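Local coordinates for protein Bug27 (Bordetella pertussis, PDB 2QPQ), which probably captures a small solute in the periplasm as a Venus-flytrap binding protein of the Bug family, related to receptors of tripartite tricarboxylate transporters, at residues A[10-15]-A[31-36]; A[23-28]-A[68-73]; A[227-232]-A[280-285]. All blocks are in the same frame, centred on the assembly; numbering follows the deposited sequence.

The three contacts dress one central sheet with helices. Contacts 1 and 2 lie about 9 Å apart between centres and share helix 21-35: Leu-33 near its end meets strand 10-14, while Leu-25 and Ala-26 meet Met-70 of the parallel neighbour 67-72, Ala-26 also touching strand 10-14. Along the chain their segments alternate, and they touch through Ile-13 and Met-70 in the sheet. Contact 3 comes afterwards, centred about 13 Å from contact 2 and 20 Å from contact 1; its strand, 227-235, runs antiparallel beside 67-72, and helix 275-296 packs on it through Trp-229. N-terminal and late parts of the chain are thus brought together on one sheet, consistent with an alpha/beta domain of a Venus-flytrap fold.

Contact 1: A[10-15]-A[31-36]; sequences LDIIVT and NYLTES
Leu-10 and Ile-12, two residues apart on strand 10-14, both reach Leu-33 near the end of helix 21-35. The meeting is methyl to methyl: CD2 of Leu-10 lies 3.9 Å from CD2 of Leu-33, and the two leucine side chains cross at about a right angle. Ile-12 comes more loosely, its CD1 4.5 Å from the same CD2 of Leu-33, so a single methyl branch of the helix residue serves both strand residues. The extended end of Ile-12, with chi2 at 172°, carries CD1 out to that distance. The two leucines whose CD2 methyls meet each have one torsion well away from a staggered value, chi2 of 33° in Leu-10 and chi1 of -133° in Leu-33. The patch is small, 82 Å² over both sides, and all three residues are buried. Helix 240-254 closes over it, with Leu-246 touching Leu-10, and Ile-250 and Val-253 touching Leu-33. This is the hydrophobic seam between strand and returning helix in a beta-alpha-beta unit, here strand 10-14, helix 21-35 and strand 41-45, of the kind that builds alpha/beta domains.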
loop_
_atom_site.group_PDB
_atom_site.type_symbol
_atom_site.label_atom_id
_atom_site.label_comp_id
_atom_site.label_asym_id
_atom_site.label_seq_id
_atom_site.Cartn_x
_atom_site.Cartn_y
_atom_site.Cartn_z
ATOM N N LEU A 10 15.262 -3.231 18.958
ATOM C CA LEU A 10 13.889 -2.978 18.534
ATOM C C LEU A 10 13.365 -4.240 17.844
ATOM O O LEU A 10 14.126 -5.071 17.348
ATOM C CB LEU A 10 13.796 -1.764 17.598
ATOM C CG LEU A 10 13.834 -0.311 18.075
ATOM C CD1 LEU A 10 14.682 -0.017 19.281
ATOM C CD2 LEU A 10 14.218 0.568 16.882
ATOM N N ASP A 11 12.055 -4.398 17.857
ATOM C CA ASP A 11 11.410 -5.533 17.220
ATOM C C ASP A 11 10.409 -4.909 16.256
ATOM O O ASP A 11 9.466 -4.278 16.678
ATOM C CB ASP A 11 10.698 -6.350 18.290
ATOM C CG ASP A 11 10.049 -7.615 17.739
ATOM O OD1 ASP A 11 10.422 -8.056 16.606
ATOM O OD2 ASP A 11 9.189 -8.184 18.453
ATOM N N ILE A 12 10.671 -5.019 14.961
ATOM C CA ILE A 12 9.840 -4.379 13.954
ATOM C C ILE A 12 9.041 -5.520 13.339
ATOM O O ILE A 12 9.621 -6.448 12.756
ATOM C CB ILE A 12 10.697 -3.661 12.881
ATOM C CG1 ILE A 12 11.488 -2.491 13.495
ATOM C CG2 ILE A 12 9.848 -3.160 11.701
ATOM C CD1 ILE A 12 12.492 -1.891 12.493
ATOM N N ILE A 13 7.725 -5.453 13.485
ATOM C CA ILE A 13 6.861 -6.556 13.038
ATOM C C ILE A 13 6.254 -6.134 11.728
ATOM O O ILE A 13 5.572 -5.103 11.646
ATOM C CB ILE A 13 5.745 -6.899 14.080
ATOM C CG1 ILE A 13 6.311 -7.252 15.490
ATOM C CG2 ILE A 13 4.828 -8.001 13.513
ATOM C CD1 ILE A 13 7.324 -8.361 15.498
ATOM N N VAL A 14 6.568 -6.880 10.671
ATOM C CA VAL A 14 6.083 -6.531 9.339
ATOM C C VAL A 14 4.772 -7.274 9.039
ATOM O O VAL A 14 4.708 -8.474 9.224
ATOM C CB VAL A 14 7.135 -6.846 8.246
ATOM C CG1 VAL A 14 6.712 -6.207 6.947
ATOM C CG2 VAL A 14 8.520 -6.344 8.659
ATOM N N THR A 15 3.772 -6.542 8.546
ATOM C CA THR A 15 2.399 -7.048 8.370
ATOM C C THR A 15 2.252 -7.775 7.050
ATOM O O THR A 15 1.222 -8.365 6.783
ATOM C CB THR A 15 1.375 -5.883 8.351
ATOM O OG1 THR A 15 1.832 -4.858 7.445
ATOM C CG2 THR A 15 1.156 -5.317 9.768
ATOM N N ASN A 31 18.179 -2.200 8.831
ATOM C CA ASN A 31 19.588 -2.166 8.445
ATOM C C ASN A 31 20.344 -0.917 8.893
ATOM O O ASN A 31 21.400 -1.022 9.486
ATOM C CB ASN A 31 19.729 -2.356 6.914
ATOM C CG ASN A 31 21.211 -2.340 6.431
ATOM O OD1 ASN A 31 21.653 -1.414 5.708
ATOM N ND2 ASN A 31 21.975 -3.372 6.828
ATOM N N TYR A 32 19.831 0.255 8.559
ATOM C CA TYR A 32 20.473 1.516 8.918
ATOM C C TYR A 32 20.216 1.965 10.359
ATOM O O TYR A 32 21.016 2.698 10.931
ATOM C CB TYR A 32 20.066 2.612 7.952
ATOM C CG TYR A 32 20.560 2.369 6.554
ATOM C CD1 TYR A 32 21.903 2.502 6.241
ATOM C CD2 TYR A 32 19.676 2.003 5.539
ATOM C CE1 TYR A 32 22.376 2.265 4.956
ATOM C CE2 TYR A 32 20.131 1.773 4.245
ATOM C CZ TYR A 32 21.490 1.913 3.961
ATOM O OH TYR A 32 21.943 1.676 2.681
ATOM N N LEU A 33 19.094 1.533 10.924
ATOM C CA LEU A 33 18.739 1.805 12.308
ATOM C C LEU A 33 19.661 1.010 13.228
ATOM O O LEU A 33 20.081 1.529 14.252
ATOM C CB LEU A 33 17.283 1.415 12.561
ATOM C CG LEU A 33 16.328 2.350 13.295
ATOM C CD1 LEU A 33 16.397 3.796 12.806
ATOM C CD2 LEU A 33 14.886 1.803 13.210
ATOM N N THR A 34 19.960 -0.244 12.861
ATOM C CA THR A 34 20.931 -1.078 13.594
ATOM C C THR A 34 22.295 -0.370 13.670
ATOM O O THR A 34 22.910 -0.279 14.738
ATOM C CB THR A 34 21.074 -2.486 12.958
ATOM O OG1 THR A 34 19.865 -3.234 13.156
ATOM C CG2 THR A 34 22.252 -3.265 13.566
ATOM N N GLU A 35 22.741 0.121 12.515
ATOM C CA GLU A 35 23.958 0.925 12.404
ATOM C C GLU A 35 23.935 2.121 13.361
ATOM O O GLU A 35 24.739 2.181 14.295
ATOM C CB GLU A 35 24.147 1.394 10.959
ATOM C CG GLU A 35 24.408 0.277 9.958
ATOM C CD GLU A 35 24.790 0.802 8.576
ATOM O OE1 GLU A 35 25.078 2.027 8.462
ATOM O OE2 GLU A 35 24.804 -0.014 7.607
ATOM N N SER A 36 23.009 3.059 13.141
ATOM C CA SER A 36 22.782 4.134 14.098
ATOM C C SER A 36 22.225 3.573 15.406
ATOM O O SER A 36 21.884 2.388 15.476
ATOM C CB SER A 36 21.839 5.180 13.508
ATOM O OG SER A 36 22.595 6.155 12.823
#

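Contact 2: A[23-28]-A[68-73]; sequences DMLARL and LLMVNS
Helix segment 23-28 rides over strand segment 68-73 and comes nearest at Ala-26 and Met-70, whose CA atoms are 6.3 Å apart. So close an approach is consistent with the small side chain of Ala-26 facing the strand. Met-70 supplies the whole strand side of the contact. Its CG stands anti to the backbone N (chi1 -175°), and the chain then bends at chi2 (88°), which lays the thioether alongside the helix. CB, CG and SD of Met-70 all lie against CB of Ala-26, the shortest of these distances being 3.7 Å from CG. The terminal CE moves on to the preceding helix residue, and this CE of Met-70 rests 3.8 Å from CB of Leu-25. Leu-25 meets the strand with that CB, while its side chain also touches His-230 and Leu-263. Elsewhere on the helix, Arg-27 NE donates to Asp-23 OD1 at 2.7 Å with an N-H...O angle of 160°, a salt bridge one turn apart that reaches the syn side of the carboxylate. Leu-232, on the neighbouring strand 227-235, also touches Met-70, and Ala-26 also touches Ile-12 and Val-14. The chemistry between the segments is wholly apolar: the flexible, polarisable thioether moulds itself to a small helix residue, burying 135 Å² without a directional bond, and the charged pair stays apart from this interface.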
loop_
_atom_site.group_PDB
_atom_site.type_symbol
_atom_site.label_atom_id
_atom_site.label_comp_id
_atom_site.label_asym_id
_atom_site.label_seq_id
_atom_site.Cartn_x
_atom_site.Cartn_y
_atom_site.Cartn_z
ATOM N N ASP A 23 7.836 -5.041 3.380
ATOM C CA ASP A 23 8.962 -5.803 3.953
ATOM C C ASP A 23 10.291 -5.142 3.530
ATOM O O ASP A 23 11.240 -5.056 4.299
ATOM C CB ASP A 23 8.906 -7.241 3.449
ATOM C CG ASP A 23 10.146 -8.025 3.784
ATOM O OD1 ASP A 23 10.216 -8.619 4.888
ATOM O OD2 ASP A 23 11.062 -8.057 2.917
ATOM N N MET A 24 10.346 -4.697 2.289
ATOM C CA MET A 24 11.599 -4.120 1.748
ATOM C C MET A 24 11.975 -2.861 2.572
ATOM O O MET A 24 13.125 -2.686 2.999
ATOM C CB MET A 24 11.385 -3.739 0.280
ATOM C CG MET A 24 12.591 -3.030 -0.374
ATOM S SD MET A 24 12.680 -1.240 -0.134
ATOM C CE MET A 24 11.452 -0.633 -1.296
ATOM N N LEU A 25 11.004 -1.975 2.760
ATOM C CA LEU A 25 11.226 -0.767 3.537
ATOM C C LEU A 25 11.555 -1.048 5.008
ATOM O O LEU A 25 12.458 -0.427 5.573
ATOM C CB LEU A 25 10.025 0.153 3.415
ATOM C CG LEU A 25 9.719 0.748 2.049
ATOM C CD1 LEU A 25 8.271 1.290 2.026
ATOM C CD2 LEU A 25 10.765 1.860 1.696
ATOM N N ALA A 26 10.812 -1.955 5.640
ATOM C CA ALA A 26 11.142 -2.350 7.011
ATOM C C ALA A 26 12.592 -2.858 7.123
ATOM O O ALA A 26 13.335 -2.434 8.008
ATOM C CB ALA A 26 10.113 -3.398 7.569
ATOM N N ARG A 27 13.010 -3.716 6.200
ATOM C CA ARG A 27 14.369 -4.272 6.232
ATOM C C ARG A 27 15.433 -3.210 5.903
ATOM O O ARG A 27 16.537 -3.242 6.494
ATOM C CB ARG A 27 14.469 -5.510 5.300
ATOM C CG ARG A 27 13.637 -6.641 5.849
ATOM C CD ARG A 27 13.686 -7.901 5.039
ATOM N NE ARG A 27 12.828 -8.914 5.678
ATOM C CZ ARG A 27 13.194 -9.697 6.684
ATOM N NH1 ARG A 27 14.438 -9.609 7.186
ATOM N NH2 ARG A 27 12.327 -10.581 7.178
ATOM N N LEU A 28 15.085 -2.262 5.017
ATOM C CA LEU A 28 15.982 -1.144 4.675
ATOM C C LEU A 28 16.182 -0.257 5.926
ATOM O O LEU A 28 17.332 0.051 6.313
ATOM C CB LEU A 28 15.452 -0.358 3.463
ATOM C CG LEU A 28 16.151 0.865 2.821
ATOM C CD1 LEU A 28 17.479 0.469 2.211
ATOM C CD2 LEU A 28 15.290 1.477 1.747
ATOM N N LEU A 68 7.435 -2.209 17.194
ATOM C CA LEU A 68 6.864 -1.376 16.142
ATOM C C LEU A 68 6.176 -2.270 15.120
ATOM O O LEU A 68 6.495 -3.457 15.005
ATOM C CB LEU A 68 7.954 -0.551 15.446
ATOM C CG LEU A 68 8.716 0.496 16.257
ATOM C CD1 LEU A 68 9.937 -0.184 16.845
ATOM C CD2 LEU A 68 9.170 1.620 15.297
ATOM N N LEU A 69 5.220 -1.698 14.405
ATOM C CA LEU A 69 4.467 -2.413 13.394
ATOM C C LEU A 69 4.714 -1.728 12.067
ATOM O O LEU A 69 4.450 -0.541 11.936
ATOM C CB LEU A 69 2.964 -2.380 13.725
ATOM C CG LEU A 69 2.151 -3.286 12.789
ATOM C CD1 LEU A 69 2.406 -4.793 13.089
ATOM C CD2 LEU A 69 0.657 -2.916 12.938
ATOM N N MET A 70 5.277 -2.455 11.108
ATOM C CA MET A 70 5.438 -1.902 9.756
ATOM C C MET A 70 4.156 -2.152 8.964
ATOM O O MET A 70 3.767 -3.298 8.788
ATOM C CB MET A 70 6.627 -2.532 9.007
ATOM C CG MET A 70 6.801 -1.813 7.643
ATOM S SD MET A 70 7.890 -0.352 7.830
ATOM C CE MET A 70 7.569 0.501 6.308
ATOM N N VAL A 71 3.516 -1.083 8.519
ATOM C CA VAL A 71 2.195 -1.132 7.875
ATOM C C VAL A 71 2.211 -0.530 6.476
ATOM O O VAL A 71 3.052 0.320 6.127
ATOM C CB VAL A 71 1.064 -0.410 8.750
ATOM C CG1 VAL A 71 0.864 -1.148 10.087
ATOM C CG2 VAL A 71 1.395 1.136 9.038
ATOM N N ASN A 72 1.219 -0.920 5.696
ATOM C CA ASN A 72 0.846 -0.119 4.557
ATOM C C ASN A 72 -0.652 0.188 4.645
ATOM O O ASN A 72 -1.305 -0.166 5.632
ATOM C CB ASN A 72 1.237 -0.805 3.242
ATOM C CG ASN A 72 0.584 -2.165 3.073
ATOM O OD1 ASN A 72 1.262 -3.194 3.059
ATOM N ND2 ASN A 72 -0.707 -2.177 2.927
ATOM N N SER A 73 -1.181 0.868 3.640
ATOM C CA SER A 73 -2.611 1.230 3.580
ATOM C C SER A 73 -3.595 0.104 3.903
ATOM O O SER A 73 -4.663 0.372 4.446
ATOM C CB SER A 73 -2.934 1.856 2.222
ATOM O OG SER A 73 -2.305 3.106 2.153
#

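Contact 3: A[227-232]-A[280-285]; sequences NQWHGL and KMVETD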
loop_
_atom_site.group_PDB
_atom_site.type_symbol
_atom_site.label_atom_id
_atom_site.label_comp_id
_atom_site.label_asym_id
_atom_site.label_seq_id
_atom_site.Cartn_x
_atom_site.Cartn_y
_atom_site.Cartn_z
ATOM N N ASN A 227 -3.419 6.418 -3.115
ATOM C CA ASN A 227 -1.989 6.236 -2.953
ATOM C C ASN A 227 -1.676 5.418 -1.686
ATOM O O ASN A 227 -2.127 5.763 -0.607
ATOM C CB ASN A 227 -1.321 7.623 -2.910
ATOM C CG ASN A 227 0.065 7.642 -3.520
ATOM O OD1 ASN A 227 0.675 6.608 -3.777
ATOM N ND2 ASN A 227 0.604 8.838 -3.685
ATOM N N GLN A 228 -0.913 4.339 -1.828
ATOM C CA GLN A 228 -0.586 3.495 -0.689
ATOM C C GLN A 228 0.610 4.044 0.086
ATOM O O GLN A 228 1.668 4.244 -0.466
ATOM C CB GLN A 228 -0.283 2.087 -1.164
ATOM C CG GLN A 228 0.160 1.070 -0.106
ATOM C CD GLN A 228 0.180 -0.318 -0.703
ATOM O OE1 GLN A 228 -0.799 -0.727 -1.303
ATOM N NE2 GLN A 228 1.295 -1.015 -0.607
ATOM N N TRP A 229 0.417 4.256 1.368
ATOM C CA TRP A 229 1.481 4.675 2.295
ATOM C C TRP A 229 2.054 3.466 2.984
ATOM O O TRP A 229 1.458 2.362 2.966
ATOM C CB TRP A 229 0.960 5.699 3.329
ATOM C CG TRP A 229 -0.443 5.478 3.915
ATOM C CD1 TRP A 229 -1.577 6.185 3.591
ATOM C CD2 TRP A 229 -0.835 4.571 4.974
ATOM N NE1 TRP A 229 -2.631 5.750 4.351
ATOM C CE2 TRP A 229 -2.210 4.766 5.197
ATOM C CE3 TRP A 229 -0.160 3.589 5.720
ATOM C CZ2 TRP A 229 -2.957 4.031 6.179
ATOM C CZ3 TRP A 229 -0.917 2.837 6.700
ATOM C CH2 TRP A 229 -2.310 3.072 6.887
ATOM N N HIS A 230 3.214 3.684 3.596
ATOM C CA HIS A 230 4.026 2.638 4.208
ATOM C C HIS A 230 4.681 3.318 5.389
ATOM O O HIS A 230 5.385 4.317 5.222
ATOM C CB HIS A 230 5.133 2.135 3.280
ATOM C CG HIS A 230 4.640 1.613 1.967
ATOM N ND1 HIS A 230 4.325 2.449 0.916
ATOM C CD2 HIS A 230 4.422 0.349 1.527
ATOM C CE1 HIS A 230 3.887 1.722 -0.101
ATOM N NE2 HIS A 230 3.954 0.447 0.236
ATOM N N GLY A 231 4.457 2.790 6.583
ATOM C CA GLY A 231 5.038 3.432 7.732
ATOM C C GLY A 231 5.056 2.536 8.914
ATOM O O GLY A 231 4.792 1.323 8.792
ATOM N N LEU A 232 5.402 3.155 10.057
ATOM C CA LEU A 232 5.591 2.457 11.293
ATOM C C LEU A 232 4.637 3.035 12.323
ATOM O O LEU A 232 4.487 4.284 12.440
ATOM C CB LEU A 232 7.073 2.613 11.761
ATOM C CG LEU A 232 8.040 1.737 10.902
ATOM C CD1 LEU A 232 9.481 2.205 10.959
ATOM C CD2 LEU A 232 7.975 0.262 11.306
ATOM N N LYS A 280 -3.268 11.128 11.667
ATOM C CA LYS A 280 -4.451 11.644 10.998
ATOM C C LYS A 280 -4.750 10.893 9.685
ATOM O O LYS A 280 -5.912 10.582 9.404
ATOM C CB LYS A 280 -4.309 13.148 10.768
ATOM C CG LYS A 280 -5.596 13.894 10.296
ATOM C CD LYS A 280 -6.671 13.978 11.376
ATOM C CE LYS A 280 -7.891 14.792 10.863
ATOM N NZ LYS A 280 -9.140 14.378 11.560
ATOM N N MET A 281 -3.708 10.621 8.890
ATOM C CA MET A 281 -3.870 9.901 7.622
ATOM C C MET A 281 -4.441 8.512 7.873
ATOM O O MET A 281 -5.345 8.087 7.163
ATOM C CB MET A 281 -2.517 9.729 6.915
ATOM C CG MET A 281 -1.656 10.981 6.762
ATOM S SD MET A 281 -0.101 10.662 5.889
ATOM C CE MET A 281 -0.744 9.453 4.655
ATOM N N VAL A 282 -3.914 7.813 8.886
ATOM C CA VAL A 282 -4.390 6.452 9.232
ATOM C C VAL A 282 -5.893 6.523 9.540
ATOM O O VAL A 282 -6.677 5.752 9.002
ATOM C CB VAL A 282 -3.614 5.810 10.436
ATOM C CG1 VAL A 282 -4.289 4.484 10.939
ATOM C CG2 VAL A 282 -2.160 5.559 10.086
ATOM N N GLU A 283 -6.292 7.450 10.396
ATOM C CA GLU A 283 -7.712 7.530 10.825
ATOM C C GLU A 283 -8.642 7.963 9.690
ATOM O O GLU A 283 -9.728 7.435 9.521
ATOM C CB GLU A 283 -7.824 8.452 12.063
ATOM C CG GLU A 283 -7.155 7.794 13.270
ATOM C CD GLU A 283 -7.326 8.575 14.577
ATOM O OE1 GLU A 283 -8.351 9.285 14.688
ATOM O OE2 GLU A 283 -6.462 8.437 15.489
ATOM N N THR A 284 -8.190 8.932 8.907
ATOM C CA THR A 284 -8.931 9.393 7.735
ATOM C C THR A 284 -9.134 8.264 6.712
ATOM O O THR A 284 -10.211 8.131 6.152
ATOM C CB THR A 284 -8.196 10.551 7.066
ATOM O OG1 THR A 284 -8.188 11.656 7.978
ATOM C CG2 THR A 284 -8.878 10.948 5.756
ATOM N N ASP A 285 -8.101 7.445 6.497
ATOM C CA ASP A 285 -8.184 6.380 5.496
ATOM C C ASP A 285 -9.032 5.227 6.024
ATOM O O ASP A 285 -9.735 4.574 5.280
ATOM C CB ASP A 285 -6.794 5.919 5.067
ATOM C CG ASP A 285 -6.197 6.800 3.958
ATOM O OD1 ASP A 285 -6.886 7.746 3.485
ATOM O OD2 ASP A 285 -5.057 6.538 3.531
HETATM O O HOH W 1 -4.009 4.809 1.312
#
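Trp-229 makes all the direct contacts of the strand side with helix 275-296, and its one firm polar link across the contact is to Asp-285. The indole NE1 of Trp-229 donates to OD2 of Asp-285 at 2.7 Å, with an N-H...O angle of 157°. The carboxylate arrives at the ring edge, close to the indole plane, and the two planes are only 11° apart; the N-H reaches OD2 on its anti side. A water adds a second link, giving one hydrogen to OD2 of Asp-285 at 3.0 Å and the other to the backbone O of Asn-227 at 2.9 Å. OD2 therefore accepts from both the indole and the water, which restrains the carboxylate and would probably stabilise its negative charge.

The apolar contacts are made around the same ring. Met-281 bends at its last torsion, turning its CE to within 3.5 Å of CD1 of Trp-229, an oblique approach to the pyrrole end. At the far end of the indole, CG2 of Val-282 lies 4.1 Å from CH2 of Trp-229, the two side chains crossing at about a right angle. The first side-chain bond of Trp-229 already points toward the helix, and CG, lying between the backbone N and the carbonyl carbon, sets which way the indole lies, with NE1 at Asp-285 and CH2 at Val-282.

Beyond the segments, Phe-278 meets the indole edge-to-face, and the backbone N of Trp-229 is held by Ser-73 OG. The preceding residue, Gln-228, hydrogen-bonds through NE2 to a citrate that probably came from the crystallisation liquor.

The axes of the short segments 227-232 and 280-285 come within 11.1 Å, at 134° between their N-to-C directions. What results is a helix packed across a sheet strand through one large aromatic residue, tied down by an indole-carboxylate bond, within the alpha/beta architecture of a Venus-flytrap binding protein.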